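PDB 2WZ8: cellulosome protein dockerin type I from Clostridium thermocellum, which probably recognises carbohydrate as a calcium-containing family 35 carbohydrate-binding module of a cellulosome protein. Local coordinates for residues P16-G21 with L49-V54. Sequence-based numbering, arbitrary orientation.
Sequences PANTLG and LQFNNV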
ATOM      1  N   PRO A  16       9.967   9.941   1.458  1.00 13.42           N
ATOM      2  CA  PRO A  16      11.070   9.597   2.375  1.00 13.55           C
ATOM      3  C   PRO A  16      10.692   9.634   3.853  1.00 13.09           C
ATOM      4  O   PRO A  16      11.442   9.171   4.714  1.00 13.45           O
ATOM      5  CB  PRO A  16      12.141  10.628   2.008  1.00 14.41           C
ATOM      6  CG  PRO A  16      11.391  11.754   1.515  1.00 14.47           C
ATOM      7  CD  PRO A  16      10.287  11.155   0.690  1.00 14.88           C
ATOM      8  N   ALA A  17       9.488  10.116   4.140  1.00 12.36           N
ATOM      9  CA  ALA A  17       8.944  10.066   5.506  1.00 12.60           C
ATOM     10  C   ALA A  17       8.514   8.665   5.925  1.00 12.70           C
ATOM     11  O   ALA A  17       8.380   8.365   7.094  1.00 14.71           O
ATOM     12  CB  ALA A  17       7.757  11.007   5.636  1.00 13.95           C
ATOM     13  N   ASN A  18       8.303   7.799   4.938  1.00 12.19           N
ATOM     14  CA  ASN A  18       7.780   6.460   5.189  1.00 11.39           C
ATOM     15  C   ASN A  18       8.863   5.536   5.708  1.00 12.48           C
ATOM     16  O   ASN A  18      10.048   5.800   5.525  1.00 14.50           O
ATOM     17  CB  ASN A  18       7.117   5.882   3.920  1.00 11.30           C
ATOM     18  CG  ASN A  18       5.902   6.663   3.484  1.00 10.36           C
ATOM     19  OD1 ASN A  18       5.268   7.374   4.289  1.00 12.44           O
ATOM     20  ND2 ASN A  18       5.492   6.461   2.226  1.00 11.36           N
ATOM     21  N   THR A  19       8.451   4.443   6.343  1.00 11.92           N
ATOM     22  CA  THR A  19       9.359   3.401   6.810  1.00 13.28           C
ATOM     23  C   THR A  19       9.230   2.165   5.947  1.00 11.85           C
ATOM     24  O   THR A  19       8.130   1.661   5.732  1.00 12.62           O
ATOM     25  CB  THR A  19       9.082   2.988   8.271  1.00 14.04           C
ATOM     26  OG1 THR A  19       9.040   4.146   9.098  1.00 18.21           O
ATOM     27  CG2 THR A  19      10.146   2.052   8.781  1.00 15.47           C
ATOM     28  N   LEU A  20      10.359   1.678   5.446  1.00 12.44           N
ATOM     29  CA  LEU A  20      10.416   0.449   4.689  1.00 13.76           C
ATOM     30  C   LEU A  20      11.205  -0.525   5.535  1.00 13.95           C
ATOM     31  O   LEU A  20      12.329  -0.245   5.955  1.00 17.71           O
ATOM     32  CB  LEU A  20      11.063   0.686   3.325  1.00 14.46           C
ATOM     33  CG  LEU A  20      10.127   1.218   2.212  1.00 16.21           C
ATOM     34  CD1 LEU A  20       9.611   2.605   2.508  1.00 19.00           C
ATOM     35  CD2 LEU A  20      10.839   1.215   0.841  1.00 16.51           C
ATOM     36  N   GLY A  21      10.590  -1.646   5.817  1.00 12.73           N
ATOM     37  CA  GLY A  21      11.246  -2.736   6.557  1.00 13.29           C
ATOM     38  C   GLY A  21      11.810  -3.803   5.661  1.00 13.12           C
ATOM     39  O   GLY A  21      11.267  -4.113   4.583  1.00 13.66           O
ATOM     40  N   LEU A  49       5.855  -1.881   4.176  1.00 10.42           N
ATOM     41  CA  LEU A  49       5.797  -0.468   3.851  1.00  9.67           C
ATOM     42  C   LEU A  49       4.862   0.189   4.847  1.00  9.44           C
ATOM     43  O   LEU A  49       3.702  -0.197   4.940  1.00 10.85           O
ATOM     44  CB  LEU A  49       5.216  -0.268   2.441  1.00  9.64           C
ATOM     45  CG  LEU A  49       4.813   1.134   1.986  1.00 10.76           C
ATOM     46  CD1 LEU A  49       5.954   2.155   2.111  1.00 12.51           C
ATOM     47  CD2 LEU A  49       4.165   1.124   0.578  1.00 11.17           C
ATOM     48  N   GLN A  50       5.370   1.151   5.577  1.00 10.26           N
ATOM     49  CA  GLN A  50       4.538   1.943   6.464  1.00 10.62           C
ATOM     50  C   GLN A  50       4.513   3.394   6.108  1.00 10.97           C
ATOM     51  O   GLN A  50       5.526   4.058   6.102  1.00 11.64           O
ATOM     52  CB  GLN A  50       4.983   1.767   7.915  1.00 10.99           C
ATOM     53  CG  GLN A  50       4.139   2.537   8.909  1.00 12.79           C
ATOM     54  CD  GLN A  50       4.447   2.150  10.318  1.00 14.34           C
ATOM     55  OE1 GLN A  50       4.236   0.984  10.703  1.00 15.05           O
ATOM     56  NE2 GLN A  50       4.956   3.097  11.106  1.00 17.05           N
ATOM     57  N   PHE A  51       3.292   3.882   5.886  1.00 11.50           N
ATOM     58  CA  PHE A  51       3.008   5.301   5.712  1.00 11.86           C
ATOM     59  C   PHE A  51       2.894   5.884   7.091  1.00 13.13           C
ATOM     60  O   PHE A  51       2.094   5.451   7.911  1.00 13.59           O
ATOM     61  CB  PHE A  51       1.677   5.530   4.965  1.00 11.38           C
ATOM     62  CG  PHE A  51       1.707   5.121   3.517  1.00 11.19           C
ATOM     63  CD1 PHE A  51       1.961   6.084   2.520  1.00 11.45           C
ATOM     64  CD2 PHE A  51       1.528   3.816   3.141  1.00 11.75           C
ATOM     65  CE1 PHE A  51       1.978   5.749   1.185  1.00 12.81           C
ATOM     66  CE2 PHE A  51       1.561   3.455   1.823  1.00 11.64           C
ATOM     67  CZ  PHE A  51       1.788   4.443   0.809  1.00 11.26           C
ATOM     68  N   ASN A  52       3.733   6.863   7.312  1.00 14.50           N
ATOM     69  CA  ASN A  52       3.765   7.595   8.508  1.00 14.63           C
ATOM     70  C   ASN A  52       3.047   8.940   8.234  1.00 14.70           C
ATOM     71  O   ASN A  52       3.165   9.584   7.169  1.00 18.54           O
ATOM     72  CB  ASN A  52       5.211   7.821   9.001  1.00 14.95           C
ATOM     73  CG  ASN A  52       5.930   6.537   9.300  1.00 12.84           C
ATOM     74  OD1 ASN A  52       5.378   5.665  10.009  1.00 17.06           O
ATOM     75  ND2 ASN A  52       7.194   6.398   8.797  1.00 13.56           N
ATOM     76  N   ASN A  53       2.399   9.370   9.263  1.00 13.84           N
ATOM     77  CA  ASN A  53       1.817  10.698   9.343  1.00 12.77           C
ATOM     78  C   ASN A  53       0.792  10.950   8.270  1.00 12.61           C
ATOM     79  O   ASN A  53       0.779  11.968   7.573  1.00 14.02           O
ATOM     80  CB  ASN A  53       2.914  11.763   9.352  1.00 12.84           C
ATOM     81  CG  ASN A  53       3.868  11.570  10.513  1.00 12.68           C
ATOM     82  OD1 ASN A  53       5.109  11.465  10.315  1.00 17.24           O
ATOM     83  ND2 ASN A  53       3.331  11.451  11.700  1.00 13.33           N
ATOM     84  N   VAL A  54      -0.122  10.012   8.190  1.00 12.16           N
ATOM     85  CA  VAL A  54      -1.337  10.195   7.393  1.00 12.34           C
ATOM     86  C   VAL A  54      -2.305  11.001   8.254  1.00 12.41           C
ATOM     87  O   VAL A  54      -2.833  10.542   9.253  1.00 12.39           O
ATOM     88  CB  VAL A  54      -1.915   8.839   6.969  1.00 11.57           C
ATOM     89  CG1 VAL A  54      -3.284   9.002   6.250  1.00 13.74           C
ATOM     90  CG2 VAL A  54      -0.878   8.081   6.117  1.00 12.86           C
TER
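The side-chain amide nitrogen of Asn52 is gripped from the opposing segment by two oxygens: ND2 donates to Ala17 O at 2.9 Å, nearly straight at 175°, and to Thr19 OG1. Both acceptors lie in the plane of the Asn52 amide, and Ala17 O receives its bond on a lone pair. The setting is the border of the beta-sandwich of this carbohydrate-binding module, where the short strand 19-20 forms one edge of a five-stranded sheet by pairing antiparallel with strand 49-56. It illustrates how side chains can extend a strand pairing that the backbone alone keeps brief. The backbone contributes one hydrogen-bonded pair, Thr19 with Gln50: Gln50 N reaches Thr19 O at 2.8 Å, and Thr19 N returns a bond to Gln50 O. On the N-terminal side of Thr19 the chain is loop, and there the Asn52 amide takes over. Its other end is held as well, since Gln50 NE2 donates to Asn52 OD1 at 2.8 Å; a carbonyl acceptor at ND2 and a donor at OD1 together indicate which way round the amide sits. The Gln50 chain leaves with CG anti to the backbone N (chi1 -179°) and runs on extended to its amide, whose OE1 accepts from Arg128 NE of the adjacent strand 123-130. On the face opposite Thr19 and Gln50, Leu20 and Leu49 lie side by side, Leu20 CD1 against Leu49 CD1 at 3.7 Å; both touch Val38, and Leu49 also reaches Ile141 of the opposite sheet. Asn18 is buried. Its ND2 hydrogen-bonds to Ala13 O and sits obliquely by the Phe51 ring, 3.6 Å from CD1, the amide and ring planes 66° apart. From the other branch of that amide, OD1 accepts a weak, long bond from Asn52 N at 3.4 Å.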